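Long-range contacts in pollen-specific leucine-rich repeat extensin-like protein 1 (Arabidopsis thaliana, PDB 6TME), which probably binds a secreted signalling peptide of the RALF type at the pollen tube cell wall through its leucine-rich repeats: residues A[63-68]-A[102-107]; A[116-121]-A[140-145]. All coordinates share one frame; numbering follows the deposited sequence.

How the contacts relate
From the N terminus the chain runs through helix 43-56 into a loop. Residues 63-68 of that loop take part in contact 1. Strands 80-85 and 92-98 follow, and residues 102-107 then come back against the loop, closing contact 1. Farther on come strand 120-122, strand 127-130 and strand 144-146; contact 2 brings 140-145 back beside 116-121 and closes the turn of the solenoid that holds strand 127-130. The two contacts are in series. They neither nest nor cross, and their nearest atoms are about 8 Å apart. Contact 1 ties the N-terminal cap region to the bend just before short strand 105-106. Contact 2 joins successive strands of the solenoid.

Contact 1. Residues A[63-68]-A[102-107]; sequences FNTAAN and ADIFGY. Unlike the reference sequence in segment 102-107: F105 (reference Ala).
The first torsion of F63 (chi1 -56°) puts CG anti to the carbonyl carbon, on the side that faces A102. In T65 (chi1 -71°) it is OG1 that stands anti to the carbonyl carbon, and this hydroxyl meets the methyl of A102. F63 presents the edge of its ring. CD2 comes 3.5 Å from A102 O, and the oxygen lies near the ring plane. One atom further round, F63 CE2 is 4.3 Å from D103 CB. The T65 hydroxyl meets only carbon across the contact: OG1 is 3.7 Å from A102 CB. I104 reaches in from farther along its segment, its CD1 4.4 Å from T65 CB. The contact is therefore small and made by van der Waals packing. T65, A102 and I104 are buried, while F63 lies at the exposed border.

Residues N64 to A67 form a type I turn, with A67 N bonded to N64 O at 3.1 Å. The carboxylate of D61 also holds the turn, taking the backbone N-H groups of T65 and A66. On the other side, N126 OD1 accepts from I104 N, consistent with the inward-facing asparagine of a plant leucine-rich repeat. The contact thus sets the loop between helix 43-56 and strand 80-85 against the bend that leads from strand 92-98 into strand 105-106, which pairs with strand 127-130.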
ATOM      1  N   PHE A  63     -22.819   9.061  12.569  1.00 33.58           N
ATOM      2  CA  PHE A  63     -22.393   9.616  13.851  1.00 33.24           C
ATOM      3  C   PHE A  63     -22.646  11.119  13.953  1.00 34.88           C
ATOM      4  O   PHE A  63     -22.057  11.776  14.817  1.00 41.09           O
ATOM      5  CB  PHE A  63     -20.916   9.318  14.107  1.00 28.58           C
ATOM      6  CG  PHE A  63     -20.576   7.859  14.055  1.00 37.77           C
ATOM      7  CD1 PHE A  63     -20.915   7.019  15.099  1.00 42.24           C
ATOM      8  CD2 PHE A  63     -19.915   7.326  12.951  1.00 36.40           C
ATOM      9  CE1 PHE A  63     -20.598   5.667  15.048  1.00 42.09           C
ATOM     10  CE2 PHE A  63     -19.599   5.970  12.888  1.00 38.45           C
ATOM     11  CZ  PHE A  63     -19.939   5.146  13.934  1.00 44.89           C
ATOM     12  N   ASN A  64     -23.494  11.669  13.078  1.00 29.65           N
ATOM     13  CA  ASN A  64     -23.823  13.097  13.068  1.00 39.49           C
ATOM     14  C   ASN A  64     -22.558  13.947  13.090  1.00 38.93           C
ATOM     15  O   ASN A  64     -22.483  14.986  13.757  1.00 35.97           O
ATOM     16  CB  ASN A  64     -24.757  13.451  14.229  1.00 33.28           C
ATOM     17  CG  ASN A  64     -26.035  12.629  14.210  1.00 44.45           C
ATOM     18  OD1 ASN A  64     -26.391  11.981  15.196  1.00 47.58           O
ATOM     19  ND2 ASN A  64     -26.717  12.635  13.078  1.00 48.58           N
ATOM     20  N   THR A  65     -21.555  13.486  12.341  1.00 29.65           N
ATOM     21  CA  THR A  65     -20.251  14.139  12.315  1.00 33.45           C
ATOM     22  C   THR A  65     -20.331  15.587  11.832  1.00 31.81           C
ATOM     23  O   THR A  65     -19.597  16.445  12.329  1.00 44.76           O
ATOM     24  CB  THR A  65     -19.299  13.309  11.450  1.00 32.89           C
ATOM     25  OG1 THR A  65     -18.976  12.092  12.144  1.00 40.45           O
ATOM     26  CG2 THR A  65     -18.009  14.079  11.105  1.00 26.71           C
ATOM     27  N   ALA A  66     -21.188  15.875  10.848  1.00 23.85           N
ATOM     28  CA  ALA A  66     -21.335  17.218  10.268  1.00 31.03           C
ATOM     29  C   ALA A  66     -22.407  18.075  10.962  1.00 35.49           C
ATOM     30  O   ALA A  66     -22.779  19.137  10.443  1.00 38.38           O
ATOM     31  CB  ALA A  66     -21.655  17.105   8.763  1.00 22.60           C
ATOM     32  N   ALA A  67     -22.921  17.622  12.107  1.00 31.09           N
ATOM     33  CA  ALA A  67     -23.925  18.374  12.854  1.00 35.55           C
ATOM     34  C   ALA A  67     -23.506  19.827  13.089  1.00 43.32           C
ATOM     35  O   ALA A  67     -24.296  20.750  12.864  1.00 45.58           O
ATOM     36  CB  ALA A  67     -24.195  17.673  14.187  1.00 31.10           C
ATOM     37  N   ASN A  68     -22.275  20.056  13.549  1.00 36.35           N
ATOM     38  CA  ASN A  68     -21.841  21.422  13.831  1.00 28.24           C
ATOM     39  C   ASN A  68     -21.309  22.156  12.601  1.00 35.99           C
ATOM     40  O   ASN A  68     -20.756  23.249  12.752  1.00 36.98           O
ATOM     41  CB  ASN A  68     -20.784  21.451  14.948  1.00 28.41           C
ATOM     42  CG  ASN A  68     -19.375  21.048  14.464  1.00 36.32           C
ATOM     43  OD1 ASN A  68     -19.215  20.369  13.444  1.00 31.34           O
ATOM     44  ND2 ASN A  68     -18.355  21.480  15.200  1.00 36.98           N
ATOM     45  N   ALA A 102     -15.888   7.939   9.895  1.00 21.47           N
ATOM     46  CA  ALA A 102     -17.221   8.518  10.076  1.00 23.00           C
ATOM     47  C   ALA A 102     -18.315   7.785   9.293  1.00 30.77           C
ATOM     48  O   ALA A 102     -19.493   8.069   9.510  1.00 38.07           O
ATOM     49  CB  ALA A 102     -17.214  10.004   9.706  1.00 24.45           C
ATOM     50  N   ASP A 103     -17.968   6.848   8.407  1.00 32.76           N
ATOM     51  CA  ASP A 103     -18.957   6.013   7.713  1.00 31.27           C
ATOM     52  C   ASP A 103     -19.986   6.833   6.918  1.00 31.22           C
ATOM     53  O   ASP A 103     -21.139   6.417   6.762  1.00 23.64           O
ATOM     54  CB  ASP A 103     -19.662   5.078   8.701  1.00 27.03           C
ATOM     55  CG  ASP A 103     -20.390   3.935   8.011  1.00 32.79           C
ATOM     56  OD1 ASP A 103     -19.843   3.355   7.049  1.00 25.41           O
ATOM     57  OD2 ASP A 103     -21.525   3.617   8.430  1.00 34.66           O
ATOM     58  N   ILE A 104     -19.570   7.976   6.375  1.00 23.77           N
ATOM     59  CA  ILE A 104     -20.468   8.894   5.676  1.00 27.16           C
ATOM     60  C   ILE A 104     -20.715   8.408   4.249  1.00 25.82           C
ATOM     61  O   ILE A 104     -19.775   8.219   3.474  1.00 28.96           O
ATOM     62  CB  ILE A 104     -19.883  10.318   5.673  1.00 25.36           C
ATOM     63  CG1 ILE A 104     -19.751  10.848   7.102  1.00 23.37           C
ATOM     64  CG2 ILE A 104     -20.730  11.265   4.855  1.00 15.93           C
ATOM     65  CD1 ILE A 104     -18.825  12.051   7.209  1.00 19.10           C
ATOM     66  N   PHE A 105     -21.981   8.242   3.881  1.00 27.24           N
ATOM     67  CA  PHE A 105     -22.347   7.978   2.493  1.00 24.66           C
ATOM     68  C   PHE A 105     -22.602   9.316   1.806  1.00 28.66           C
ATOM     69  O   PHE A 105     -23.552  10.026   2.143  1.00 37.33           O
ATOM     70  CB  PHE A 105     -23.561   7.053   2.397  1.00 24.25           C
ATOM     71  CG  PHE A 105     -24.152   6.931   0.992  1.00 30.19           C
ATOM     72  CD1 PHE A 105     -23.332   6.942  -0.141  1.00 27.62           C
ATOM     73  CD2 PHE A 105     -25.534   6.820   0.810  1.00 26.85           C
ATOM     74  CE1 PHE A 105     -23.879   6.837  -1.424  1.00 22.98           C
ATOM     75  CE2 PHE A 105     -26.096   6.707  -0.476  1.00 26.71           C
ATOM     76  CZ  PHE A 105     -25.262   6.705  -1.594  1.00 20.01           C
ATOM     77  N   GLY A 106     -21.746   9.657   0.858  1.00 31.32           N
ATOM     78  CA  GLY A 106     -21.965  10.796  -0.015  1.00 23.86           C
ATOM     79  C   GLY A 106     -21.040  10.665  -1.210  1.00 27.07           C
ATOM     80  O   GLY A 106     -20.682   9.568  -1.616  1.00 32.51           O
ATOM     81  N   TYR A 107     -20.661  11.808  -1.769  1.00 21.71           N
ATOM     82  CA  TYR A 107     -19.660  11.871  -2.815  1.00 25.65           C
ATOM     83  C   TYR A 107     -18.863  13.153  -2.622  1.00 31.61           C
ATOM     84  O   TYR A 107     -19.186  13.978  -1.764  1.00 30.84           O
ATOM     85  CB  TYR A 107     -20.295  11.819  -4.206  1.00 22.55           C
ATOM     86  CG  TYR A 107     -21.149  13.016  -4.570  1.00 22.50           C
ATOM     87  CD1 TYR A 107     -22.442  13.146  -4.078  1.00 23.89           C
ATOM     88  CD2 TYR A 107     -20.668  14.006  -5.428  1.00 31.18           C
ATOM     89  CE1 TYR A 107     -23.246  14.210  -4.438  1.00 24.90           C
ATOM     90  CE2 TYR A 107     -21.459  15.089  -5.786  1.00 19.82           C
ATOM     91  CZ  TYR A 107     -22.753  15.180  -5.286  1.00 32.49           C
ATOM     92  OH  TYR A 107     -23.558  16.252  -5.619  1.00 36.79           O
TER

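Contact 2. Residues A[116-121]-A[140-145]. With EDO (1,2-ethanediol), chain T; SO4 (sulfate ion), chain I.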
ATOM      1  N   THR A 116      -8.053  25.224  -1.254  1.00 23.57           N
ATOM      2  CA  THR A 116      -6.745  25.244  -1.907  1.00 28.15           C
ATOM      3  C   THR A 116      -5.585  25.183  -0.930  1.00 32.34           C
ATOM      4  O   THR A 116      -4.441  25.039  -1.369  1.00 35.94           O
ATOM      5  CB  THR A 116      -6.573  26.492  -2.784  1.00 34.22           C
ATOM      6  OG1 THR A 116      -6.858  27.659  -2.017  1.00 37.57           O
ATOM      7  CG2 THR A 116      -7.495  26.449  -4.019  1.00 29.44           C
ATOM      8  N   ASP A 117      -5.831  25.277   0.371  1.00 23.02           N
ATOM      9  CA  ASP A 117      -4.745  25.166   1.336  1.00 27.01           C
ATOM     10  C   ASP A 117      -4.627  23.773   1.942  1.00 19.74           C
ATOM     11  O   ASP A 117      -3.741  23.550   2.769  1.00 27.30           O
ATOM     12  CB  ASP A 117      -4.930  26.212   2.449  1.00 29.77           C
ATOM     13  CG  ASP A 117      -4.977  27.637   1.898  1.00 37.24           C
ATOM     14  OD1 ASP A 117      -4.047  27.993   1.139  1.00 30.40           O
ATOM     15  OD2 ASP A 117      -5.964  28.374   2.172  1.00 41.29           O
ATOM     16  N   VAL A 118      -5.502  22.840   1.570  1.00 17.57           N
ATOM     17  CA  VAL A 118      -5.505  21.536   2.216  1.00 26.34           C
ATOM     18  C   VAL A 118      -4.290  20.734   1.764  1.00 28.72           C
ATOM     19  O   VAL A 118      -3.992  20.639   0.569  1.00 25.20           O
ATOM     20  CB  VAL A 118      -6.813  20.788   1.920  1.00 23.34           C
ATOM     21  CG1 VAL A 118      -6.656  19.325   2.243  1.00 20.52           C
ATOM     22  CG2 VAL A 118      -7.931  21.368   2.735  1.00 23.50           C
ATOM     23  N   ALA A 119      -3.559  20.196   2.727  1.00 29.39           N
ATOM     24  CA  ALA A 119      -2.457  19.289   2.471  1.00 27.34           C
ATOM     25  C   ALA A 119      -2.699  17.911   3.049  1.00 26.99           C
ATOM     26  O   ALA A 119      -2.002  16.956   2.664  1.00 28.84           O
ATOM     27  CB  ALA A 119      -1.151  19.847   3.052  1.00 18.55           C
ATOM     28  N   LEU A 120      -3.673  17.774   3.933  1.00 24.24           N
ATOM     29  CA  LEU A 120      -3.971  16.507   4.572  1.00 25.84           C
ATOM     30  C   LEU A 120      -5.433  16.197   4.319  1.00 28.97           C
ATOM     31  O   LEU A 120      -6.309  17.019   4.620  1.00 25.50           O
ATOM     32  CB  LEU A 120      -3.660  16.585   6.060  1.00 31.53           C
ATOM     33  CG  LEU A 120      -3.867  15.380   6.962  1.00 35.08           C
ATOM     34  CD1 LEU A 120      -2.849  15.554   8.059  1.00 26.08           C
ATOM     35  CD2 LEU A 120      -5.307  15.329   7.540  1.00 29.89           C
ATOM     36  N   PHE A 121      -5.698  15.020   3.759  1.00 27.35           N
ATOM     37  CA  PHE A 121      -7.072  14.612   3.468  1.00 23.55           C
ATOM     38  C   PHE A 121      -7.223  13.138   3.852  1.00 29.89           C
ATOM     39  O   PHE A 121      -6.760  12.242   3.126  1.00 28.20           O
ATOM     40  CB  PHE A 121      -7.390  14.877   2.002  1.00 23.06           C
ATOM     41  CG  PHE A 121      -8.834  14.697   1.651  1.00 27.18           C
ATOM     42  CD1 PHE A 121      -9.742  15.742   1.815  1.00 29.81           C
ATOM     43  CD2 PHE A 121      -9.288  13.490   1.154  1.00 19.24           C
ATOM     44  CE1 PHE A 121     -11.082  15.581   1.486  1.00 22.71           C
ATOM     45  CE2 PHE A 121     -10.622  13.326   0.806  1.00 25.68           C
ATOM     46  CZ  PHE A 121     -11.525  14.379   0.991  1.00 23.69           C
ATOM     47  N   THR A 140      -2.978  22.185  -4.539  1.00 26.39           N
ATOM     48  CA  THR A 140      -1.590  22.026  -4.939  1.00 27.70           C
ATOM     49  C   THR A 140      -0.665  21.690  -3.780  1.00 32.05           C
ATOM     50  O   THR A 140       0.488  21.325  -4.021  1.00 27.34           O
ATOM     51  CB  THR A 140      -1.119  23.298  -5.636  1.00 31.02           C
ATOM     52  OG1 THR A 140      -1.048  24.364  -4.677  1.00 36.79           O
ATOM     53  CG2 THR A 140      -2.120  23.669  -6.751  1.00 30.43           C
ATOM     54  N   LEU A 141      -1.125  21.818  -2.544  1.00 23.76           N
ATOM     55  CA  LEU A 141      -0.316  21.450  -1.394  1.00 23.18           C
ATOM     56  C   LEU A 141      -0.568  20.014  -0.946  1.00 22.62           C
ATOM     57  O   LEU A 141       0.017  19.575   0.056  1.00 27.19           O
ATOM     58  CB  LEU A 141      -0.598  22.413  -0.228  1.00 29.67           C
ATOM     59  CG  LEU A 141      -0.545  23.902  -0.540  1.00 34.67           C
ATOM     60  CD1 LEU A 141      -0.729  24.713   0.742  1.00 39.51           C
ATOM     61  CD2 LEU A 141       0.782  24.256  -1.253  1.00 22.66           C
ATOM     62  N   MET A 142      -1.441  19.288  -1.639  1.00 19.34           N
ATOM     63  CA  MET A 142      -1.738  17.913  -1.258  1.00 30.27           C
ATOM     64  C   MET A 142      -0.453  17.118  -1.057  1.00 30.82           C
ATOM     65  O   MET A 142       0.434  17.091  -1.921  1.00 26.11           O
ATOM     66  CB  MET A 142      -2.606  17.230  -2.309  1.00 24.39           C
ATOM     67  CG  MET A 142      -3.180  15.939  -1.817  1.00 27.12           C
ATOM     68  SD  MET A 142      -4.145  16.226  -0.318  1.00 28.15           S
ATOM     69  CE  MET A 142      -5.686  16.784  -1.061  1.00 29.38           C
ATOM     70  N   TYR A 143      -0.363  16.502   0.106  1.00 20.73           N
ATOM     71  CA  TYR A 143       0.782  15.765   0.608  1.00 24.43           C
ATOM     72  C   TYR A 143       0.429  14.337   0.993  1.00 23.97           C
ATOM     73  O   TYR A 143       1.185  13.415   0.674  1.00 22.25           O
ATOM     74  CB  TYR A 143       1.348  16.529   1.814  1.00 22.90           C
ATOM     75  CG  TYR A 143       2.595  15.979   2.501  1.00 25.28           C
ATOM     76  CD1 TYR A 143       3.870  16.420   2.139  1.00 27.99           C
ATOM     77  CD2 TYR A 143       2.488  15.104   3.569  1.00 15.49           C
ATOM     78  CE1 TYR A 143       4.998  15.961   2.784  1.00 16.52           C
ATOM     79  CE2 TYR A 143       3.601  14.634   4.216  1.00 24.27           C
ATOM     80  CZ  TYR A 143       4.856  15.067   3.826  1.00 36.91           C
ATOM     81  OH  TYR A 143       5.960  14.604   4.505  1.00 30.73           O
ATOM     82  N   GLU A 144      -0.721  14.141   1.650  1.00 20.19           N
ATOM     83  CA  GLU A 144      -1.200  12.829   2.081  1.00 23.69           C
ATOM     84  C   GLU A 144      -2.689  12.736   1.792  1.00 27.36           C
ATOM     85  O   GLU A 144      -3.496  13.470   2.375  1.00 26.82           O
ATOM     86  CB  GLU A 144      -0.940  12.546   3.570  1.00 15.52           C
ATOM     87  CG  GLU A 144      -1.208  13.677   4.536  1.00 26.27           C
ATOM     88  CD  GLU A 144      -0.718  13.373   5.957  1.00 35.93           C
ATOM     89  OE1 GLU A 144      -1.297  12.500   6.647  1.00 28.52           O
ATOM     90  OE2 GLU A 144       0.275  14.012   6.368  1.00 35.23           O
ATOM     91  N   PHE A 145      -3.045  11.791   0.934  1.00 21.86           N
ATOM     92  CA  PHE A 145      -4.391  11.617   0.421  1.00 18.37           C
ATOM     93  C   PHE A 145      -4.790  10.187   0.718  1.00 16.94           C
ATOM     94  O   PHE A 145      -4.181   9.249   0.193  1.00 19.94           O
ATOM     95  CB  PHE A 145      -4.428  11.888  -1.084  1.00 20.18           C
ATOM     96  CG  PHE A 145      -5.791  12.097  -1.625  1.00 25.49           C
ATOM     97  CD1 PHE A 145      -6.469  13.304  -1.401  1.00 28.57           C
ATOM     98  CD2 PHE A 145      -6.394  11.112  -2.409  1.00 27.92           C
ATOM     99  CE1 PHE A 145      -7.747  13.505  -1.925  1.00 26.08           C
ATOM    100  CE2 PHE A 145      -7.673  11.302  -2.936  1.00 27.56           C
ATOM    101  CZ  PHE A 145      -8.354  12.494  -2.693  1.00 27.49           C
TER
HETATM  102  C1  EDO T 514       4.029  21.756   1.038  1.00 39.88           C
HETATM  103  O1  EDO T 514       4.624  21.411   2.294  1.00 52.40           O
HETATM  104  C2  EDO T 514       2.546  21.416   1.081  1.00 41.53           C
HETATM  105  O2  EDO T 514       2.359  20.037   1.416  1.00 38.60           O
HETATM  106  S   SO4 I 503       9.199  15.528   3.616  1.00 80.99           S
HETATM  107  O1  SO4 I 503       8.971  14.286   4.355  1.00 81.83           O
HETATM  108  O2  SO4 I 503       8.335  16.590   4.135  1.00 86.43           O
HETATM  109  O3  SO4 I 503      10.601  15.925   3.763  1.00 86.00           O
HETATM  110  O4  SO4 I 503       8.907  15.303   2.207  1.00 77.73           O
HETATM  111  O   HOH W   1      -3.734  22.314  -1.413  1.00 31.35           O
HETATM  112  O   HOH W   2      -2.976  25.701  -3.648  1.00 32.66           O
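A119 O is gripped by two backbone donors of the next repeat. Y143 N lies 3.1 Å from A119 O and tilts out of the carbonyl plane. E144 N is 3.3 Å from A119 O and close to the line of the C=O bond, at 169°. This is the parallel strand pairing of a leucine-rich repeat solenoid, and F121 N carries it on to E144 O at 3.0 Å.

One face of the pair holds L120 and E144, side by side and pointing the same way. With chi1 43°, E144 CG sits between the backbone N and the carbonyl carbon, and the carboxylate lies beside the leucine, with CD 3.7 Å from L120 CD1. E144 OE1 accepts from H122 NE2, and both carboxylate oxygens also bond to another protein chain. An alanine in place of E144 would probably leave H122 NE2 and the bonding groups of that chain without their partner, and open a gap beside L120 CG and CD1, where the carboxylate had packed.

F121 and F145 lie on the opposite face. Their rings are nearly parallel, at 14°, but slid apart until they barely overlap, with centroids 5.2 Å apart. The bent chain of M142 brings CE to 4.0 Å from F121 CB.

Before the strands begin, a water bridges the two segments. It donates to T116 O and, at 2.6 Å, to V118 O, and it accepts from L141 N.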